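Local structure of chemotaxis transducer (Pseudomonas aeruginosa, 6GCV) at the interface of chains A and B. The protein serves as a chemoreceptor for nitrate, binding the anion directly through its PilJ-type ligand-binding domain to steer bacterial chemotaxis. Coordinates in Å, arbitrary orientation; residue numbers count along the deposited sequence, not the author numbering. Chains: chain A/B, Chemotaxis transducer.

Contact 1: the interface of chains A and B. Residues chain A 32, 115-116, 119-120; chain B 36, 40.
The hydroxyl oxygen of A:Thr120 is gripped end-on by B:Arg36, whose two terminal nitrogens converge on it: NH2 of B:Arg36 lies 2.9 Å from OG1 of A:Thr120, and NH1 makes a longer, more bent bond to the same atom. The hydroxyl lies almost exactly in the guanidinium plane. NH1 of B:Arg36 also donates to the amide oxygen OE1 of A:Gln32 at 2.9 Å, meeting it on a lone pair and nearly straight at the hydrogen (163°). NH2 of B:Arg36 donates to OG of A:Ser116 at 2.8 Å, a bent bond (141°). Hydroxyls and an amide oxygen thus line the rim of the guanidinium, while OG of A:Ser119 sits 3.3 Å above one face of the B:Arg36 guanidinium, toward its rim. The arginine reaches these oxygens with CG anti to its backbone N (chi1 161°) and the chain extended to NE. A bent second-shell bond may help orient the amide: NE2 of A:Gln32 donates to OG of A:Ser119, 3.1 Å away, which should favour turning OE1 toward the arginine. The arginine comes from helix 18-42 of chain B and enters the groove between helices 18-42 and 112-137 of chain A.

Contact 2: the interface of chains A and B. Residues chain A 36, 40, 45; chain B 112-113, 116.
A:Gln40 reaches across to B:Ser116 with a nearly straight side chain, a simple case of one amide joining two chains. From CB, CG stands anti to the backbone N (chi1 -168°) and the chain continues extended, carrying the amide to the start of helix 112-137 of chain B. There CD of A:Gln40 lies 3.9 Å from CB of B:Ser116, and OE1 of A:Gln40 comes to 3.3 Å from that same CB. The other branch does the bonding: NE2 of A:Gln40 donates to OG of B:Ser116 at 3.1 Å, with the hydroxyl close to the amide plane and the bond fairly straight (160° at the hydrogen). NE2 of A:Gln40 also donates to the backbone O of A:Ala45 at 3.0 Å, from above that carbonyl's plane. These two bonds would fix the rotation of the amide and couple the loop at A:Ala45 to the helix end. With OG between its backbone N and carbonyl carbon (chi1 53°), B:Ser116 turns back to donate to the backbone oxygens of B:Leu112 and B:Arg113, sharing or alternating its one hydrogen. Beside this polar core, CB of A:Ala45 packs 3.9 Å from CD1 of B:Leu112, and the alanine O lies over one face of the B:Arg113 guanidinium, toward its rim. Together the contacts tie the end of helix 18-42 and its following loop to the partner, probably steadying one end of the dimer seen here.

Contact 3: the interface of chains A and B. Residues chain A 28-29, 32-33, 36; chain B 28-29, 32, 123.
A:Met29 and B:Met29 meet across the centre of the interface, where apolar packing is close: CB of B:Met29 lies 3.7 Å from CA of A:Met29, and the reciprocal contact is alike. Each CG stands anti to its backbone N (A:Met29 chi1 179°) and lies against the backbone oxygen of A:Arg28 or B:Arg28 in the other chain, CG of A:Met29 being 3.6 Å from O of B:Arg28. Bent at chi2 and chi3, A:Met29 meets B:Leu123 tip to tip, SD of A:Met29 lying 3.8 Å from CD2 of B:Leu123. A:Lys33 crosses the same leucine at about a right angle, CD to CD2, and also runs alongside B:Gln32. The two glutamines touch by their first side-chain carbons, CB of A:Gln32 being 3.9 Å from CB of B:Gln32. The polar part is held differently. OE1 of B:Gln32 accepts side-on from A:Arg36, NE at 2.9 Å and NH2 at 2.8 Å; it lies near the guanidinium plane, but both donors are tilted from its carbonyl plane, the two groups being turned 60° apart. By contrast, A:Arg28 and B:Arg28 hide little surface (12 and 11 Å²) and touch mainly through CB and the backbone O. NH2 of A:Arg28 and NH2 of B:Arg28 stay 5.5 Å apart, like charges that may repel mildly. The patch lies where the two copies of helix 18-42 pack together about the two-fold axis, with helix 112-137 of chain B contributing B:Leu123 at one side.

Contact 1: the interface of chains A and B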
# COMPACT_ATOMS: atom_id res chain seq x y z
N GLN A 32 -4.14 0.49 3.34
CA GLN A 32 -4.13 1.95 3.28
C GLN A 32 -5.18 2.51 2.30
O GLN A 32 -5.83 3.52 2.60
CB GLN A 32 -2.71 2.43 2.94
CG GLN A 32 -1.68 1.91 3.92
CD GLN A 32 -1.99 2.31 5.32
OE1 GLN A 32 -1.87 3.49 5.64
NE2 GLN A 32 -2.44 1.36 6.15
N PHE A 115 -8.54 5.07 14.97
CA PHE A 115 -8.60 4.44 13.65
C PHE A 115 -7.25 4.51 12.94
O PHE A 115 -6.75 3.52 12.39
CB PHE A 115 -9.70 5.09 12.83
CG PHE A 115 -9.72 4.64 11.41
CD1 PHE A 115 -10.00 3.34 11.08
CD2 PHE A 115 -9.43 5.54 10.40
CE1 PHE A 115 -10.02 2.96 9.76
CE2 PHE A 115 -9.48 5.15 9.09
CZ PHE A 115 -9.76 3.86 8.79
N SER A 116 -6.66 5.69 12.95
CA SER A 116 -5.35 5.87 12.35
C SER A 116 -4.28 4.99 12.99
O SER A 116 -3.47 4.37 12.31
CB SER A 116 -4.93 7.34 12.46
OG SER A 116 -3.66 7.52 11.91
N SER A 119 -4.81 1.51 11.79
CA SER A 119 -4.35 1.36 10.41
C SER A 119 -2.83 1.16 10.35
O SER A 119 -2.32 0.29 9.63
CB SER A 119 -4.75 2.58 9.58
OG SER A 119 -4.50 2.37 8.19
N THR A 120 -2.13 1.96 11.14
CA THR A 120 -0.67 1.87 11.20
C THR A 120 -0.22 0.55 11.81
O THR A 120 0.76 -0.06 11.36
CB THR A 120 -0.13 3.09 11.95
OG1 THR A 120 -0.42 4.24 11.15
CG2 THR A 120 1.38 2.97 12.28
N ARG B 36 -4.51 8.57 2.75
CA ARG B 36 -5.12 8.36 4.05
C ARG B 36 -4.75 9.49 5.01
O ARG B 36 -5.61 10.08 5.68
CB ARG B 36 -4.67 6.97 4.61
CG ARG B 36 -4.83 6.76 6.09
CD ARG B 36 -3.85 5.74 6.61
NE ARG B 36 -3.71 5.94 8.03
CZ ARG B 36 -2.75 5.42 8.77
NH1 ARG B 36 -1.83 4.64 8.25
NH2 ARG B 36 -2.72 5.69 10.06
N GLN B 40 -7.14 12.32 6.70
CA GLN B 40 -7.19 12.44 8.16
C GLN B 40 -7.00 13.90 8.54
O GLN B 40 -7.70 14.43 9.41
CB GLN B 40 -6.10 11.59 8.87
CG GLN B 40 -6.23 10.07 9.00
CD GLN B 40 -7.15 9.46 10.09
OE1 GLN B 40 -7.64 8.40 9.84
NE2 GLN B 40 -7.33 10.08 11.31

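Contact 2: the interface of chains A and B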
# COMPACT_ATOMS: atom_id res chain seq x y z
N ARG A 36 -8.26 5.23 3.06
CA ARG A 36 -8.56 6.43 2.33
C ARG A 36 -9.97 6.44 1.77
O ARG A 36 -10.65 7.45 1.82
CB ARG A 36 -7.45 6.82 1.40
CG ARG A 36 -7.15 6.02 0.25
CD ARG A 36 -7.74 6.58 -1.02
NE ARG A 36 -7.22 5.85 -2.16
CZ ARG A 36 -7.74 5.81 -3.38
NH1 ARG A 36 -9.00 6.18 -3.58
NH2 ARG A 36 -7.05 5.14 -4.32
N GLN A 40 -12.90 9.13 2.77
CA GLN A 40 -13.59 9.89 1.74
C GLN A 40 -15.14 9.75 1.83
O GLN A 40 -15.88 10.71 1.64
CB GLN A 40 -13.07 9.52 0.37
CG GLN A 40 -13.53 10.47 -0.71
CD GLN A 40 -12.67 10.38 -1.94
OE1 GLN A 40 -11.47 10.10 -1.86
NE2 GLN A 40 -13.26 10.62 -3.10
N ALA A 45 -17.94 12.25 -0.06
CA ALA A 45 -17.50 12.28 -1.46
C ALA A 45 -16.97 10.95 -1.93
O ALA A 45 -16.20 10.89 -2.89
CB ALA A 45 -16.47 13.38 -1.67
N LEU B 112 -12.54 16.16 -4.31
CA LEU B 112 -12.08 14.93 -3.71
C LEU B 112 -12.18 13.76 -4.65
O LEU B 112 -11.35 12.85 -4.59
CB LEU B 112 -12.80 14.64 -2.40
CG LEU B 112 -12.51 15.58 -1.25
CD1 LEU B 112 -13.42 15.26 -0.09
CD2 LEU B 112 -11.05 15.50 -0.85
N ARG B 113 -13.16 13.73 -5.55
CA ARG B 113 -13.23 12.68 -6.53
C ARG B 113 -12.10 12.78 -7.53
O ARG B 113 -11.56 11.74 -7.91
CB ARG B 113 -14.59 12.64 -7.22
CG ARG B 113 -15.70 12.22 -6.28
CD ARG B 113 -17.04 12.28 -6.95
NE ARG B 113 -18.12 12.01 -6.01
CZ ARG B 113 -18.59 12.89 -5.13
NH1 ARG B 113 -18.14 14.13 -5.08
NH2 ARG B 113 -19.55 12.56 -4.31
N SER B 116 -9.11 11.27 -5.61
CA SER B 116 -9.11 9.81 -5.51
C SER B 116 -8.84 9.18 -6.87
O SER B 116 -8.10 8.19 -6.93
CB SER B 116 -10.38 9.28 -4.86
OG SER B 116 -11.51 9.78 -5.49

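Contact 3: the interface of chains A and B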
# COMPACT_ATOMS: atom_id res chain seq x y z
N ARG A 28 -0.35 -4.72 2.19
CA ARG A 28 0.08 -3.49 2.83
C ARG A 28 -0.61 -2.29 2.18
O ARG A 28 -1.23 -1.45 2.85
CB ARG A 28 1.59 -3.31 2.73
CG ARG A 28 2.42 -4.44 3.35
CD ARG A 28 3.92 -4.19 3.23
NE ARG A 28 4.34 -4.18 1.83
CZ ARG A 28 5.62 -4.28 1.45
NH1 ARG A 28 6.57 -4.47 2.35
NH2 ARG A 28 5.93 -4.26 0.15
N MET A 29 -0.55 -2.24 0.87
CA MET A 29 -1.20 -1.18 0.11
C MET A 29 -2.71 -1.19 0.34
O MET A 29 -3.30 -0.11 0.55
CB MET A 29 -0.87 -1.33 -1.36
CG MET A 29 -1.50 -0.30 -2.27
SD MET A 29 -3.22 -0.67 -2.72
CE MET A 29 -2.98 -2.08 -3.77
N GLN A 32 -4.14 0.49 3.34
CA GLN A 32 -4.13 1.95 3.28
C GLN A 32 -5.18 2.51 2.30
O GLN A 32 -5.83 3.52 2.60
CB GLN A 32 -2.71 2.43 2.94
CG GLN A 32 -1.68 1.91 3.92
CD GLN A 32 -1.99 2.31 5.32
OE1 GLN A 32 -1.87 3.49 5.64
NE2 GLN A 32 -2.44 1.36 6.15
N LYS A 33 -5.32 1.85 1.17
CA LYS A 33 -6.35 2.24 0.19
C LYS A 33 -7.74 2.22 0.80
O LYS A 33 -8.54 3.14 0.59
CB LYS A 33 -6.25 1.35 -1.06
CG LYS A 33 -7.22 1.72 -2.18
CD LYS A 33 -6.89 0.95 -3.45
CE LYS A 33 -7.74 1.40 -4.62
NZ LYS A 33 -9.02 0.67 -4.61
N ARG A 36 -8.26 5.23 3.06
CA ARG A 36 -8.56 6.43 2.33
C ARG A 36 -9.97 6.44 1.77
O ARG A 36 -10.65 7.45 1.82
CB ARG A 36 -7.45 6.82 1.40
CG ARG A 36 -7.15 6.02 0.25
CD ARG A 36 -7.74 6.58 -1.02
NE ARG A 36 -7.22 5.85 -2.16
CZ ARG A 36 -7.74 5.81 -3.38
NH1 ARG A 36 -9.00 6.18 -3.58
NH2 ARG A 36 -7.05 5.14 -4.32
N ARG B 28 3.70 1.48 -3.88
CA ARG B 28 2.25 1.38 -4.06
C ARG B 28 1.56 1.76 -2.74
O ARG B 28 0.63 2.57 -2.69
CB ARG B 28 1.85 -0.04 -4.47
CG ARG B 28 2.46 -0.55 -5.76
CD ARG B 28 2.03 -1.97 -6.09
NE ARG B 28 2.47 -2.94 -5.12
CZ ARG B 28 2.48 -4.25 -5.31
NH1 ARG B 28 2.12 -4.76 -6.47
NH2 ARG B 28 2.88 -5.06 -4.34
N MET B 29 1.97 1.11 -1.67
CA MET B 29 1.44 1.36 -0.36
C MET B 29 1.60 2.83 0.05
O MET B 29 0.66 3.44 0.55
CB MET B 29 2.04 0.42 0.66
CG MET B 29 1.59 0.64 2.10
SD MET B 29 2.41 1.99 2.96
CE MET B 29 4.04 1.31 3.17
N GLN B 32 -0.86 5.34 -1.18
CA GLN B 32 -2.17 5.26 -0.55
C GLN B 32 -2.14 5.74 0.90
O GLN B 32 -3.07 6.38 1.37
CB GLN B 32 -2.69 3.81 -0.66
CG GLN B 32 -2.78 3.33 -2.11
CD GLN B 32 -3.63 4.25 -2.94
OE1 GLN B 32 -4.84 4.32 -2.74
NE2 GLN B 32 -2.99 5.04 -3.83
N LEU B 123 -1.30 4.83 -8.29
CA LEU B 123 -1.21 3.45 -7.81
C LEU B 123 -1.06 2.48 -8.99
O LEU B 123 -0.22 1.57 -8.97
CB LEU B 123 -2.44 3.11 -6.99
CG LEU B 123 -2.58 1.66 -6.56
CD1 LEU B 123 -1.43 1.19 -5.74
CD2 LEU B 123 -3.90 1.48 -5.80

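Helices 18-42 and 112-137 supply most of the residues described, with A:Ala45 added from the loop. Contacts 1 and 3 share A:Gln32, and the centres of their C-alpha atoms lie about 10 Å apart; contacts 2 and 3 share A:Arg36 at about 14 Å, and contacts 1 and 2 are about 15 Å apart. Contact 3 lies about the two-fold axis, flanked toward the loop end by contacts 1 and 2. These are rough two-fold counterparts whose Arg36 and Gln40 side chains differ in conformation, joining the same region by different bonds. Movement could pass between subunits if this dimer is the signalling form.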